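Local structure of YHDH (Escherichia coli, 1O89) at residues E43-E48 / N114-L119; T52-W57 / A120-V125; V195-G200 / S214-R219. The protein probably catalyses the NADPH-dependent reduction of acryloyl-CoA to propanoyl-CoA, working as a homodimer of the zinc-containing alcohol dehydrogenase family. One frame throughout, in Å; residues are numbered along the deposited sequence.

Contacts 1 and 2 are neighbours on the GroES-like side of the chain, with centres 9 Å apart, and contact 3 belongs to the nucleotide-binding domain. The segments of the first two alternate along the sequence: 114-119 runs directly into 120-125, and 43-48 precedes strand 51-59. They also touch, through probable hydrogen bonds from His115 NE2 to Arg124 O (2.6 Å) and between Glu43 OE2 and Gln122 NE2 (3.0 Å). Contact 3, across the chain's centre, lies about 40 Å from contact 1 and 39 Å from contact 2, centre to centre. It alone of the three holds NADP(+)-binding residues, namely Ser199, Gly200 and Arg219.

Contact 1 (E43-E48 / N114-L119); sequences ESRLPE and NHWGGL
Pro47 fits between the side chains of His115 and Trp116, where two loops of the GroES-like part of this medium-chain dehydrogenase meet at the surface. One loop leads into strand 51-59 and the other into strand 122-125. The proline ring crosses the imidazole at about a right angle and lays its CB and CG over one face, a CH-pi contact with CG 3.7 Å from the ring centroid and 29° off the normal. His115 reaches this place because its CG stands anti to the backbone N; the partner of its NE2 is Arg124. On the other side of the pyrrolidine, Pro47 CD packs against Trp116 CB at 3.9 Å. The indole is swung beside its own backbone N (chi1 -76°), which carries the six-membered ring toward 43-48, while NE1 bonds to Pro79 O. There Leu46 CD2 meets the ring edge near its plane, 4.0 Å from Trp116 CE3. Arg45 bends at chi3 so that its guanidinium comes back beside the indole, the two planes 75° apart: a steep approach, not a stack. Trp116 CH2 sits over the rim of one guanidinium face, and Arg45 O lies 3.5 Å from Trp116 CZ3.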
# COMPACT_ATOMS: atom_id res chain seq x y z
N GLU A 43 -29.93 -7.04 33.62
CA GLU A 43 -29.52 -5.82 32.94
C GLU A 43 -28.25 -5.18 33.52
O GLU A 43 -27.48 -4.53 32.81
CB GLU A 43 -30.64 -4.77 32.97
CG GLU A 43 -31.25 -4.47 31.61
CD GLU A 43 -32.66 -3.91 31.73
OE1 GLU A 43 -32.85 -2.94 32.51
OE2 GLU A 43 -33.57 -4.44 31.06
N SER A 44 -28.05 -5.34 34.83
CA SER A 44 -26.90 -4.75 35.51
C SER A 44 -25.56 -5.35 35.08
O SER A 44 -24.52 -4.73 35.28
CB SER A 44 -27.07 -4.87 37.03
OG SER A 44 -27.14 -6.22 37.45
N ARG A 45 -25.59 -6.53 34.47
CA ARG A 45 -24.37 -7.23 34.09
C ARG A 45 -23.83 -6.78 32.74
O ARG A 45 -22.70 -7.11 32.39
CB ARG A 45 -24.60 -8.75 34.10
CG ARG A 45 -24.50 -9.38 35.51
CD ARG A 45 -24.51 -10.92 35.52
NE ARG A 45 -23.27 -11.50 35.00
CZ ARG A 45 -23.15 -12.74 34.51
NH1 ARG A 45 -24.19 -13.57 34.45
NH2 ARG A 45 -21.97 -13.16 34.06
N LEU A 46 -24.64 -6.03 31.98
CA LEU A 46 -24.21 -5.50 30.69
C LEU A 46 -22.96 -4.66 30.85
O LEU A 46 -22.79 -4.03 31.89
CB LEU A 46 -25.33 -4.66 30.06
CG LEU A 46 -26.52 -5.43 29.46
CD1 LEU A 46 -27.57 -4.46 28.96
CD2 LEU A 46 -26.10 -6.38 28.35
N PRO A 47 -22.07 -4.64 29.86
CA PRO A 47 -20.82 -3.88 29.96
C PRO A 47 -21.07 -2.38 29.87
O PRO A 47 -22.16 -1.97 29.45
CB PRO A 47 -20.03 -4.35 28.73
CG PRO A 47 -21.06 -4.69 27.76
CD PRO A 47 -22.18 -5.32 28.56
N GLU A 48 -20.08 -1.58 30.25
CA GLU A 48 -20.18 -0.13 30.25
C GLU A 48 -20.46 0.39 28.83
O GLU A 48 -19.92 -0.12 27.85
CB GLU A 48 -18.90 0.52 30.81
CG GLU A 48 -18.77 0.40 32.32
CD GLU A 48 -17.62 1.22 32.90
OE1 GLU A 48 -17.43 2.39 32.49
OE2 GLU A 48 -16.91 0.69 33.80
N ASN A 114 -14.33 -9.09 22.68
CA ASN A 114 -13.94 -8.71 24.03
C ASN A 114 -14.94 -7.77 24.70
O ASN A 114 -14.68 -7.22 25.78
CB ASN A 114 -12.52 -8.12 24.04
CG ASN A 114 -12.39 -6.87 23.18
OD1 ASN A 114 -13.37 -6.19 22.88
ND2 ASN A 114 -11.16 -6.56 22.79
N HIS A 115 -16.11 -7.63 24.08
CA HIS A 115 -17.18 -6.81 24.61
C HIS A 115 -18.50 -7.48 24.23
O HIS A 115 -18.70 -7.81 23.08
CB HIS A 115 -17.06 -5.39 24.03
CG HIS A 115 -18.14 -4.45 24.48
ND1 HIS A 115 -17.90 -3.36 25.27
CD2 HIS A 115 -19.47 -4.44 24.23
CE1 HIS A 115 -19.03 -2.72 25.51
NE2 HIS A 115 -20.00 -3.35 24.87
N TRP A 116 -19.39 -7.71 25.19
CA TRP A 116 -20.64 -8.44 24.96
C TRP A 116 -21.37 -7.90 23.74
O TRP A 116 -21.65 -6.72 23.66
CB TRP A 116 -21.57 -8.38 26.18
CG TRP A 116 -21.18 -9.29 27.32
CD1 TRP A 116 -20.03 -10.02 27.45
CD2 TRP A 116 -21.95 -9.56 28.49
NE1 TRP A 116 -20.03 -10.72 28.63
CE2 TRP A 116 -21.21 -10.46 29.29
CE3 TRP A 116 -23.20 -9.12 28.96
CZ2 TRP A 116 -21.68 -10.93 30.52
CZ3 TRP A 116 -23.66 -9.61 30.18
CH2 TRP A 116 -22.90 -10.50 30.94
N GLY A 117 -21.73 -8.79 22.83
CA GLY A 117 -22.22 -8.40 21.53
C GLY A 117 -23.63 -8.80 21.22
O GLY A 117 -24.50 -8.76 22.08
N GLY A 118 -23.85 -9.23 19.98
CA GLY A 118 -25.16 -9.22 19.36
C GLY A 118 -26.09 -10.37 19.64
O GLY A 118 -27.28 -10.25 19.41
N LEU A 119 -25.58 -11.49 20.14
CA LEU A 119 -26.43 -12.67 20.34
C LEU A 119 -27.11 -12.59 21.70
O LEU A 119 -26.92 -13.41 22.58
CB LEU A 119 -25.64 -13.97 20.13
CG LEU A 119 -25.37 -14.46 18.68
CD1 LEU A 119 -26.32 -13.91 17.63
CD2 LEU A 119 -24.01 -14.07 18.26

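Contact 2 (T52-W57 / A120-V125); sequences TVDVHW and AEQARV
Strands 52-57 and 122-125 run antiparallel, their axes 4.7 Å apart at the closest and 152° between directions, with Val53 and Ala123 as the hydrogen-bonded pair and Thr52-Arg124 and Asp54-Gln122 as non-hydrogen-bonded pairs. Val53 N reaches Ala123 O at 2.9 Å, and Ala123 N returns the bond to Val53 O. One further bond, Val55 N to Glu121 O (3.0 Å), comes from above the carbonyl plane, and a water donates to both Glu121 O and Val55 O. On the face carrying Thr52, Asp54, Gln122 and Arg124, Thr52 OG1 accepts from Arg124 NE at 3.2 Å. This bond is bent, 144° at the hydrogen, and tilted 23° from the guanidinium plane. With Thr52 OG1 beside its backbone N, the methyl CG2 is turned to Gln122 OE1, 3.7 Å away, a buried oxygen that lacks a polar partner. Asp54 and Gln122 run alongside each other in the same direction, with carboxylate and amide planes nearly perpendicular; Asp54 OD1 pairs with Arg91, Gln122 NE2 with Glu43. The other face is apolar: Val55 CG2 approaches Ala123 CB at 4.2 Å, and Phe86 covers Val53, Val55 and Ala123. Such antiparallel pairing belongs to the curled beta-sheet of the GroES-like domain in medium-chain dehydrogenases.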
# COMPACT_ATOMS: atom_id res chain seq x y z
N THR A 52 -27.91 1.71 25.06
CA THR A 52 -28.44 0.36 25.10
C THR A 52 -29.37 0.13 23.90
O THR A 52 -30.23 0.96 23.62
CB THR A 52 -29.17 0.11 26.43
OG1 THR A 52 -28.26 0.35 27.50
CG2 THR A 52 -29.56 -1.35 26.60
N VAL A 53 -29.17 -0.99 23.21
CA VAL A 53 -29.93 -1.33 22.01
C VAL A 53 -30.72 -2.64 22.23
O VAL A 53 -30.16 -3.64 22.73
CB VAL A 53 -29.00 -1.51 20.79
CG1 VAL A 53 -29.79 -1.81 19.53
CG2 VAL A 53 -28.13 -0.27 20.59
N ASP A 54 -32.01 -2.59 21.92
CA ASP A 54 -32.87 -3.77 21.77
C ASP A 54 -32.56 -4.45 20.44
O ASP A 54 -32.94 -3.96 19.38
CB ASP A 54 -34.35 -3.38 21.78
CG ASP A 54 -34.84 -2.95 23.15
OD1 ASP A 54 -34.43 -3.55 24.16
OD2 ASP A 54 -35.63 -2.00 23.31
N VAL A 55 -31.85 -5.56 20.50
CA VAL A 55 -31.38 -6.24 19.31
C VAL A 55 -32.55 -7.00 18.70
O VAL A 55 -33.33 -7.67 19.39
CB VAL A 55 -30.20 -7.18 19.65
CG1 VAL A 55 -29.69 -7.91 18.41
CG2 VAL A 55 -29.09 -6.38 20.28
N HIS A 56 -32.71 -6.83 17.40
CA HIS A 56 -33.77 -7.51 16.68
C HIS A 56 -33.15 -8.60 15.80
O HIS A 56 -33.72 -9.68 15.68
CB HIS A 56 -34.53 -6.51 15.82
CG HIS A 56 -35.28 -5.48 16.61
ND1 HIS A 56 -35.97 -5.79 17.77
CD2 HIS A 56 -35.50 -4.16 16.38
CE1 HIS A 56 -36.57 -4.70 18.23
NE2 HIS A 56 -36.30 -3.70 17.40
N TRP A 57 -32.02 -8.29 15.18
CA TRP A 57 -31.28 -9.23 14.32
C TRP A 57 -29.79 -9.19 14.62
O TRP A 57 -29.20 -8.12 14.83
CB TRP A 57 -31.47 -8.89 12.83
CG TRP A 57 -32.86 -9.11 12.30
CD1 TRP A 57 -33.83 -8.16 12.13
CD2 TRP A 57 -33.44 -10.35 11.85
NE1 TRP A 57 -34.97 -8.73 11.63
CE2 TRP A 57 -34.76 -10.06 11.43
CE3 TRP A 57 -32.98 -11.66 11.74
CZ2 TRP A 57 -35.63 -11.05 10.93
CZ3 TRP A 57 -33.84 -12.65 11.24
CH2 TRP A 57 -35.16 -12.33 10.85
N ALA A 120 -27.95 -11.57 21.83
CA ALA A 120 -28.58 -11.21 23.08
C ALA A 120 -29.71 -10.23 22.79
O ALA A 120 -29.66 -9.54 21.77
CB ALA A 120 -27.58 -10.59 24.02
N GLU A 121 -30.71 -10.16 23.66
CA GLU A 121 -31.83 -9.24 23.47
C GLU A 121 -31.41 -7.79 23.67
O GLU A 121 -32.07 -6.88 23.19
CB GLU A 121 -32.98 -9.57 24.42
CG GLU A 121 -33.63 -10.91 24.10
CD GLU A 121 -34.74 -11.28 25.06
OE1 GLU A 121 -34.77 -10.79 26.21
OE2 GLU A 121 -35.59 -12.09 24.65
N GLN A 122 -30.32 -7.59 24.40
CA GLN A 122 -29.80 -6.24 24.60
C GLN A 122 -28.29 -6.22 24.50
O GLN A 122 -27.63 -7.17 24.90
CB GLN A 122 -30.21 -5.72 25.98
CG GLN A 122 -31.70 -5.82 26.31
CD GLN A 122 -32.01 -5.15 27.62
OE1 GLN A 122 -31.30 -4.24 28.02
NE2 GLN A 122 -33.07 -5.60 28.30
N ALA A 123 -27.77 -5.12 23.96
CA ALA A 123 -26.34 -4.84 23.94
C ALA A 123 -26.11 -3.40 24.42
O ALA A 123 -26.88 -2.51 24.09
CB ALA A 123 -25.80 -5.02 22.55
N ARG A 124 -25.08 -3.19 25.23
CA ARG A 124 -24.70 -1.86 25.69
C ARG A 124 -23.33 -1.53 25.10
O ARG A 124 -22.36 -2.27 25.29
CB ARG A 124 -24.66 -1.78 27.22
CG ARG A 124 -24.58 -0.35 27.77
CD ARG A 124 -24.81 -0.18 29.28
NE ARG A 124 -26.12 -0.68 29.71
CZ ARG A 124 -26.46 -0.99 30.97
NH1 ARG A 124 -25.58 -0.87 31.96
NH2 ARG A 124 -27.69 -1.43 31.23
N VAL A 125 -23.28 -0.44 24.35
CA VAL A 125 -22.11 -0.03 23.61
C VAL A 125 -21.89 1.47 23.69
O VAL A 125 -22.75 2.22 24.14
CB VAL A 125 -22.25 -0.42 22.13
CG1 VAL A 125 -22.31 -1.96 21.98
CG2 VAL A 125 -23.48 0.23 21.49
O HOH W 1 -34.66 -7.38 21.71

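Contact 3 (V195-G200 / S214-R219); sequences VVAVSG and SRVLPR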
# COMPACT_ATOMS: atom_id res chain seq x y z
N VAL A 195 -14.57 -8.63 -13.63
CA VAL A 195 -14.10 -9.33 -12.44
C VAL A 195 -13.66 -10.75 -12.74
O VAL A 195 -14.30 -11.46 -13.51
CB VAL A 195 -15.20 -9.37 -11.37
CG1 VAL A 195 -14.62 -9.86 -10.03
CG2 VAL A 195 -15.84 -7.99 -11.21
N VAL A 196 -12.54 -11.14 -12.15
CA VAL A 196 -12.08 -12.52 -12.17
C VAL A 196 -12.10 -13.00 -10.72
O VAL A 196 -11.37 -12.46 -9.89
CB VAL A 196 -10.65 -12.66 -12.73
CG1 VAL A 196 -10.16 -14.11 -12.63
CG2 VAL A 196 -10.60 -12.17 -14.17
N ALA A 197 -12.95 -13.98 -10.44
CA ALA A 197 -13.03 -14.60 -9.13
C ALA A 197 -12.05 -15.76 -9.03
O ALA A 197 -11.95 -16.59 -9.94
CB ALA A 197 -14.43 -15.10 -8.88
N VAL A 198 -11.33 -15.83 -7.91
CA VAL A 198 -10.45 -16.94 -7.61
C VAL A 198 -11.07 -17.74 -6.47
O VAL A 198 -11.21 -17.22 -5.37
CB VAL A 198 -9.05 -16.44 -7.18
CG1 VAL A 198 -8.18 -17.60 -6.69
CG2 VAL A 198 -8.36 -15.69 -8.32
N SER A 199 -11.44 -18.98 -6.73
CA SER A 199 -12.01 -19.87 -5.71
C SER A 199 -11.28 -21.21 -5.64
O SER A 199 -10.93 -21.79 -6.68
CB SER A 199 -13.48 -20.13 -6.02
OG SER A 199 -13.99 -21.15 -5.18
N GLY A 200 -11.07 -21.71 -4.42
CA GLY A 200 -10.46 -23.02 -4.22
C GLY A 200 -11.39 -24.20 -4.48
O GLY A 200 -10.94 -25.31 -4.83
N SER A 214 -16.54 -12.66 -14.76
CA SER A 214 -16.40 -13.08 -16.16
C SER A 214 -15.63 -14.39 -16.29
O SER A 214 -15.85 -15.14 -17.23
CB SER A 214 -15.69 -12.01 -16.99
OG SER A 214 -16.32 -10.75 -16.83
N ARG A 215 -14.70 -14.65 -15.37
CA ARG A 215 -14.00 -15.94 -15.34
C ARG A 215 -13.61 -16.33 -13.92
O ARG A 215 -13.50 -15.48 -13.03
CB ARG A 215 -12.78 -15.96 -16.27
CG ARG A 215 -12.33 -14.59 -16.78
CD ARG A 215 -11.17 -14.63 -17.75
NE ARG A 215 -9.99 -13.91 -17.26
CZ ARG A 215 -8.83 -14.48 -16.91
NH1 ARG A 215 -8.65 -15.79 -16.98
NH2 ARG A 215 -7.83 -13.72 -16.48
N VAL A 216 -13.39 -17.62 -13.73
CA VAL A 216 -13.06 -18.18 -12.43
C VAL A 216 -11.80 -19.06 -12.50
O VAL A 216 -11.76 -20.04 -13.24
CB VAL A 216 -14.22 -19.01 -11.87
CG1 VAL A 216 -13.87 -19.58 -10.48
CG2 VAL A 216 -15.52 -18.18 -11.82
N LEU A 217 -10.79 -18.70 -11.71
CA LEU A 217 -9.54 -19.44 -11.63
C LEU A 217 -9.47 -20.27 -10.34
O LEU A 217 -10.03 -19.87 -9.32
CB LEU A 217 -8.38 -18.44 -11.69
CG LEU A 217 -8.45 -17.41 -12.82
CD1 LEU A 217 -7.26 -16.49 -12.79
CD2 LEU A 217 -8.56 -18.11 -14.17
N PRO A 218 -8.78 -21.41 -10.37
CA PRO A 218 -8.53 -22.18 -9.14
C PRO A 218 -7.47 -21.53 -8.23
O PRO A 218 -6.53 -20.90 -8.72
CB PRO A 218 -8.05 -23.55 -9.66
CG PRO A 218 -7.53 -23.30 -11.03
CD PRO A 218 -8.23 -22.08 -11.56
N ARG A 219 -7.62 -21.71 -6.92
CA ARG A 219 -6.67 -21.16 -5.94
C ARG A 219 -5.30 -21.82 -6.04
O ARG A 219 -4.30 -21.23 -5.60
CB ARG A 219 -7.21 -21.32 -4.51
CG ARG A 219 -6.50 -20.44 -3.45
CD ARG A 219 -6.17 -21.18 -2.14
NE ARG A 219 -4.79 -21.67 -2.09
CZ ARG A 219 -4.39 -22.95 -2.22
NH1 ARG A 219 -5.25 -23.94 -2.44
NH2 ARG A 219 -3.10 -23.24 -2.15
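The guanidinium of Arg215 has Val196 over one face, and its NH2 forms a salt bridge with Glu170 OE1. The valine crosses the arginine chain obliquely, its CG2 3.6 Å from Arg215 NE, and the arginine's bend at chi3 brings NE and NH2 beside this methyl. This is the edge of the Rossmann fold's parallel sheet: strand 195-199, helix 205-211 and strand 213-218 form a beta-alpha-beta unit, with 213-218 an outermost strand within this chain. On the same face as Arg215, Val196 CG1 touches Leu217 CG at 3.7 Å, and Trp233 packs on Val196, Arg215 and Leu217. On the opposite face Ala197 CB and Val216 CG2 lie 4.4 Å apart, and Leu208 of helix 205-211 touches both residues. The backbones are joined by bonds of parallel pairing: Ala197 N to Arg215 O, Leu217 N to Ala197 O (3.0 Å), and Ser199 N to Leu217 O, which meets its acceptor at a C=O...N angle of 178°. Toward the C-terminal ends lie Ser199, Gly200 and Arg219, all binding NADP(+). Ser199 OG, set opposite the backbone N (chi1 170°), is hydrogen-bonded to Thr204 OG1 and Arg201 O. Arg219 N makes a weak 3.3 Å bond to Ser199 O, and Arg219 CB rests 3.7 Å from Gly200 CA.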